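Local coordinates for protein carboxylesterase (PDB 3WJ2) that probably hydrolyses carboxylic ester bonds, as a carboxylesterase of the alpha/beta-hydrolase fold from an acid-loving archaeon, at residues B[36-39]-B[40-43]; B[99-102]-B[103-107]. All coordinates share one frame; numbering follows the deposited sequence.

Interaction 1. Residues B[36-39]-B[40-43]; sequences LDES and SLSS
Glu38 O is gripped from two directions: the backbone N of Ser42 donates to it at 2.9 Å, and a water molecule donates to Glu38 O at the same distance. That water gives its second proton to the carboxylate, 3.0 Å from Glu38 OE1, and takes one from the hydroxyl of Ser42, whose OG is 2.8 Å away. It thus closes a small bridge over one turn of helix 29-43, joining a main-chain carbonyl, an acidic side chain and a serine. The glutamate can reach it because its chain folds back at chi2 (-65°), which swings the carboxylate round toward the next turn instead of straight out from the helix. There OE1 also passes 3.9 Å from Leu41 CD1, the two side chains crossing at a slant, a van der Waals contact between a carboxylate oxygen and a methyl. Beneath this bridge runs the ordinary i to i+4 ladder, with Ser40 N bound to Leu36 O and Leu41 N to Asp37 O at 3.1 Å. Ser39 turns its hydroxyl back to Phe35 O in the preceding turn. Asp37 instead ties the helix to the neighbouring loop, its OD1 accepting the backbone N of Gly90 while the side chain packs on Phe89. With one proton from the water and one from an amide, Glu38 O is doubly satisfied, and the carboxylate is linked to this carbonyl and to Ser42 through a shared water.

Interaction 2. Residues B[99-102]-B[103-107]; sequences CRFL and AKESG
Over one face of the Phe101 ring sits Glu105 CG, a CH-pi contact one turn apart on helix 96-106, the crossover helix of a beta-alpha-beta unit between strands 78-82 and 109-113 of the alpha/beta-hydrolase fold. CG lies 3.8 Å from the centroid of the Phe101 ring and 16° off its normal. Farther out, Glu105 OE2 comes 3.6 Å from Phe101 CE1, with ring and carboxylate planes 46° apart. First torsions make the overlap possible: Phe101 CG is anti to its own N (chi1 -176°), and Glu105 CG, anti to its carbonyl carbon, is set over the ring; the bend at chi2 of Glu105 then brings the carboxylate, with OE2, alongside CE1. The same pair is joined through the backbone, where Glu105 N donates to Phe101 O at 2.9 Å. Equivalent bonds run from Ala103 N to Cys99 O and from Lys104 N to Arg100 O.

Around this first shell, Arg302 forms a salt bridge with Glu105 OE1 and so fixes the carboxylate, while Phe287 stacks on the Phe101 ring and Val297 of helix 291-303 packs against both Phe101 and Leu102. Along the helix, Leu102 and Ala103 rest on Ile110 of strand 109-113. Replacing Phe101 with an alanine would probably strip the Glu105 methylene of its aromatic seat, leave Phe287 without its stacking partner and open a gap against helix 291-303.

At the C-terminal end Gly107 takes a positive phi and leaves the helix, though its N still bonds to Ala103 O at 3.0 Å. Just before it, Ser106 donates twice to Leu102 O, with OG at 2.7 Å and N at 3.0 Å arriving from opposite faces of the carbonyl plane.

How the interactions relate
Each contact stays within a single helix, and the two helices differ: interaction 1 lies on helix 29-43 at the surface, interaction 2 on helix 96-106, largely buried against the central sheet. Their centres are 21 Å apart, and the nearest atoms, about 11 Å from each other, do not touch. Both rest on the same i to i+4 backbone bonds, so the difference lies in the side chains. In 36-43 a glutamate is tied to its own helix by solvent; in 99-107 the glutamate has a ring beneath it and an arginine at its end. Segment 99-107 packs on strands and helix 291-303, while in 36-43 Leu36 and Asp37 meet the loop around Phe89 and Gly90.

Interaction 1. Residues B[36-39]-B[40-43]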
loop_
_atom_site.group_PDB
_atom_site.type_symbol
_atom_site.label_atom_id
_atom_site.label_comp_id
_atom_site.label_asym_id
_atom_site.label_seq_id
_atom_site.Cartn_x
_atom_site.Cartn_y
_atom_site.Cartn_z
ATOM N N LEU B 36 1.702 -20.243 -27.140
ATOM C CA LEU B 36 0.704 -19.713 -26.267
ATOM C C LEU B 36 -0.700 -19.802 -26.900
ATOM O O LEU B 36 -1.687 -20.112 -26.160
ATOM C CB LEU B 36 1.083 -18.262 -25.898
ATOM C CG LEU B 36 2.385 -18.107 -25.088
ATOM C CD1 LEU B 36 2.706 -16.547 -25.008
ATOM C CD2 LEU B 36 2.178 -18.697 -23.682
ATOM N N ASP B 37 -0.825 -19.608 -28.227
ATOM C CA ASP B 37 -2.171 -19.637 -28.790
ATOM C C ASP B 37 -2.693 -21.098 -28.815
ATOM O O ASP B 37 -3.848 -21.325 -28.509
ATOM C CB ASP B 37 -2.244 -19.099 -30.213
ATOM C CG ASP B 37 -2.010 -17.557 -30.309
ATOM O OD1 ASP B 37 -2.096 -16.939 -29.237
ATOM O OD2 ASP B 37 -1.726 -17.127 -31.475
ATOM N N GLU B 38 -1.808 -22.023 -29.209
ATOM C CA GLU B 38 -2.256 -23.430 -29.314
ATOM C C GLU B 38 -2.491 -24.050 -27.940
ATOM O O GLU B 38 -3.481 -24.781 -27.764
ATOM C CB GLU B 38 -1.335 -24.272 -30.200
ATOM C CG GLU B 38 -1.155 -23.790 -31.660
ATOM C CD GLU B 38 -2.447 -23.845 -32.556
ATOM O OE1 GLU B 38 -3.455 -24.487 -32.152
ATOM O OE2 GLU B 38 -2.461 -23.194 -33.641
ATOM N N SER B 39 -1.647 -23.718 -26.975
ATOM C CA SER B 39 -1.861 -24.100 -25.573
ATOM C C SER B 39 -3.250 -23.688 -25.100
ATOM O O SER B 39 -3.977 -24.483 -24.465
ATOM C CB SER B 39 -0.798 -23.485 -24.627
ATOM O OG SER B 39 0.402 -24.196 -24.797
ATOM N N SER B 40 -3.618 -22.431 -25.392
ATOM C CA SER B 40 -4.919 -21.913 -25.035
ATOM C C SER B 40 -6.088 -22.668 -25.708
ATOM O O SER B 40 -7.071 -23.033 -25.036
ATOM C CB SER B 40 -4.969 -20.370 -25.283
ATOM O OG SER B 40 -6.319 -19.988 -25.267
ATOM N N LEU B 41 -6.000 -22.912 -27.008
ATOM C CA LEU B 41 -7.109 -23.601 -27.700
ATOM C C LEU B 41 -7.264 -25.053 -27.174
ATOM O O LEU B 41 -8.414 -25.552 -27.045
ATOM C CB LEU B 41 -6.947 -23.586 -29.239
ATOM C CG LEU B 41 -6.913 -22.180 -29.855
ATOM C CD1 LEU B 41 -6.518 -22.234 -31.318
ATOM C CD2 LEU B 41 -8.299 -21.627 -29.679
ATOM N N SER B 42 -6.129 -25.689 -26.894
ATOM C CA SER B 42 -6.118 -27.130 -26.416
ATOM C C SER B 42 -6.807 -27.323 -25.077
ATOM O O SER B 42 -7.235 -28.435 -24.754
ATOM C CB SER B 42 -4.699 -27.634 -26.292
ATOM O OG SER B 42 -4.221 -27.894 -27.594
ATOM N N SER B 43 -6.855 -26.271 -24.257
ATOM C CA SER B 43 -7.193 -26.445 -22.864
ATOM C C SER B 43 -8.453 -25.722 -22.521
ATOM O O SER B 43 -8.853 -25.737 -21.383
ATOM C CB SER B 43 -6.061 -25.912 -21.979
ATOM O OG SER B 43 -6.083 -24.471 -22.013
HETATM O O HOH W 1 -4.177 -26.465 -29.973
#

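Interaction 2. Residues B[99-102]-B[103-107]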
loop_
_atom_site.group_PDB
_atom_site.type_symbol
_atom_site.label_atom_id
_atom_site.label_comp_id
_atom_site.label_asym_id
_atom_site.label_seq_id
_atom_site.Cartn_x
_atom_site.Cartn_y
_atom_site.Cartn_z
ATOM N N CYS B 99 -15.283 -13.804 -25.911
ATOM C CA CYS B 99 -16.141 -12.904 -26.626
ATOM C C CYS B 99 -17.604 -13.321 -26.669
ATOM O O CYS B 99 -18.491 -12.543 -26.542
ATOM C CB CYS B 99 -15.593 -12.643 -28.014
ATOM S SG CYS B 99 -14.139 -11.492 -27.910
ATOM N N ARG B 100 -17.796 -14.644 -26.857
ATOM C CA ARG B 100 -19.143 -15.183 -26.660
ATOM C C ARG B 100 -19.776 -14.849 -25.297
ATOM O O ARG B 100 -20.905 -14.407 -25.256
ATOM C CB ARG B 100 -19.108 -16.712 -26.843
ATOM C CG ARG B 100 -18.933 -17.138 -28.352
ATOM C CD ARG B 100 -18.605 -18.598 -28.254
ATOM N NE ARG B 100 -18.556 -19.220 -29.583
ATOM C CZ ARG B 100 -19.587 -19.829 -30.185
ATOM N NH1 ARG B 100 -20.809 -19.934 -29.634
ATOM N NH2 ARG B 100 -19.380 -20.333 -31.414
ATOM N N PHE B 101 -18.998 -15.010 -24.220
ATOM C CA PHE B 101 -19.482 -14.659 -22.918
ATOM C C PHE B 101 -19.779 -13.184 -22.766
ATOM O O PHE B 101 -20.805 -12.828 -22.233
ATOM C CB PHE B 101 -18.423 -15.132 -21.895
ATOM C CG PHE B 101 -18.841 -14.902 -20.446
ATOM C CD1 PHE B 101 -19.847 -15.707 -19.872
ATOM C CD2 PHE B 101 -18.269 -13.910 -19.664
ATOM C CE1 PHE B 101 -20.216 -15.560 -18.554
ATOM C CE2 PHE B 101 -18.682 -13.731 -18.333
ATOM C CZ PHE B 101 -19.651 -14.571 -17.781
ATOM N N LEU B 102 -18.893 -12.328 -23.286
ATOM C CA LEU B 102 -19.291 -10.931 -23.277
ATOM C C LEU B 102 -20.533 -10.641 -24.042
ATOM O O LEU B 102 -21.268 -9.784 -23.638
ATOM C CB LEU B 102 -18.193 -10.072 -23.910
ATOM C CG LEU B 102 -16.853 -10.027 -23.192
ATOM C CD1 LEU B 102 -15.845 -9.053 -24.011
ATOM C CD2 LEU B 102 -16.952 -9.529 -21.771
ATOM N N ALA B 103 -20.732 -11.255 -25.215
ATOM C CA ALA B 103 -21.960 -11.047 -25.924
ATOM C C ALA B 103 -23.224 -11.514 -25.186
ATOM O O ALA B 103 -24.190 -10.787 -25.167
ATOM C CB ALA B 103 -21.816 -11.732 -27.310
ATOM N N LYS B 104 -23.094 -12.675 -24.532
ATOM C CA LYS B 104 -24.239 -13.253 -23.825
ATOM C C LYS B 104 -24.606 -12.341 -22.627
ATOM O O LYS B 104 -25.763 -11.962 -22.424
ATOM C CB LYS B 104 -23.947 -14.651 -23.413
ATOM C CG LYS B 104 -25.167 -15.336 -22.731
ATOM C CD LYS B 104 -25.563 -16.737 -23.367
ATOM C CE LYS B 104 -26.857 -16.747 -24.225
ATOM N NZ LYS B 104 -27.028 -18.008 -24.999
ATOM N N GLU B 105 -23.579 -11.895 -21.886
ATOM C CA GLU B 105 -23.859 -11.103 -20.709
ATOM C C GLU B 105 -24.227 -9.624 -20.935
ATOM O O GLU B 105 -24.975 -9.018 -20.156
ATOM C CB GLU B 105 -22.635 -11.174 -19.775
ATOM C CG GLU B 105 -22.332 -12.602 -19.261
ATOM C CD GLU B 105 -23.450 -13.185 -18.407
ATOM O OE1 GLU B 105 -24.243 -12.419 -17.829
ATOM O OE2 GLU B 105 -23.618 -14.451 -18.447
ATOM N N SER B 106 -23.703 -8.999 -22.027
ATOM C CA SER B 106 -24.006 -7.646 -22.314
ATOM C C SER B 106 -25.285 -7.471 -23.122
ATOM O O SER B 106 -25.884 -6.451 -23.048
ATOM C CB SER B 106 -22.862 -6.930 -23.109
ATOM O OG SER B 106 -22.685 -7.563 -24.403
ATOM N N GLY B 107 -25.588 -8.481 -23.953
ATOM C CA GLY B 107 -26.747 -8.228 -24.838
ATOM C C GLY B 107 -26.510 -7.293 -25.981
ATOM O O GLY B 107 -27.457 -6.850 -26.605
#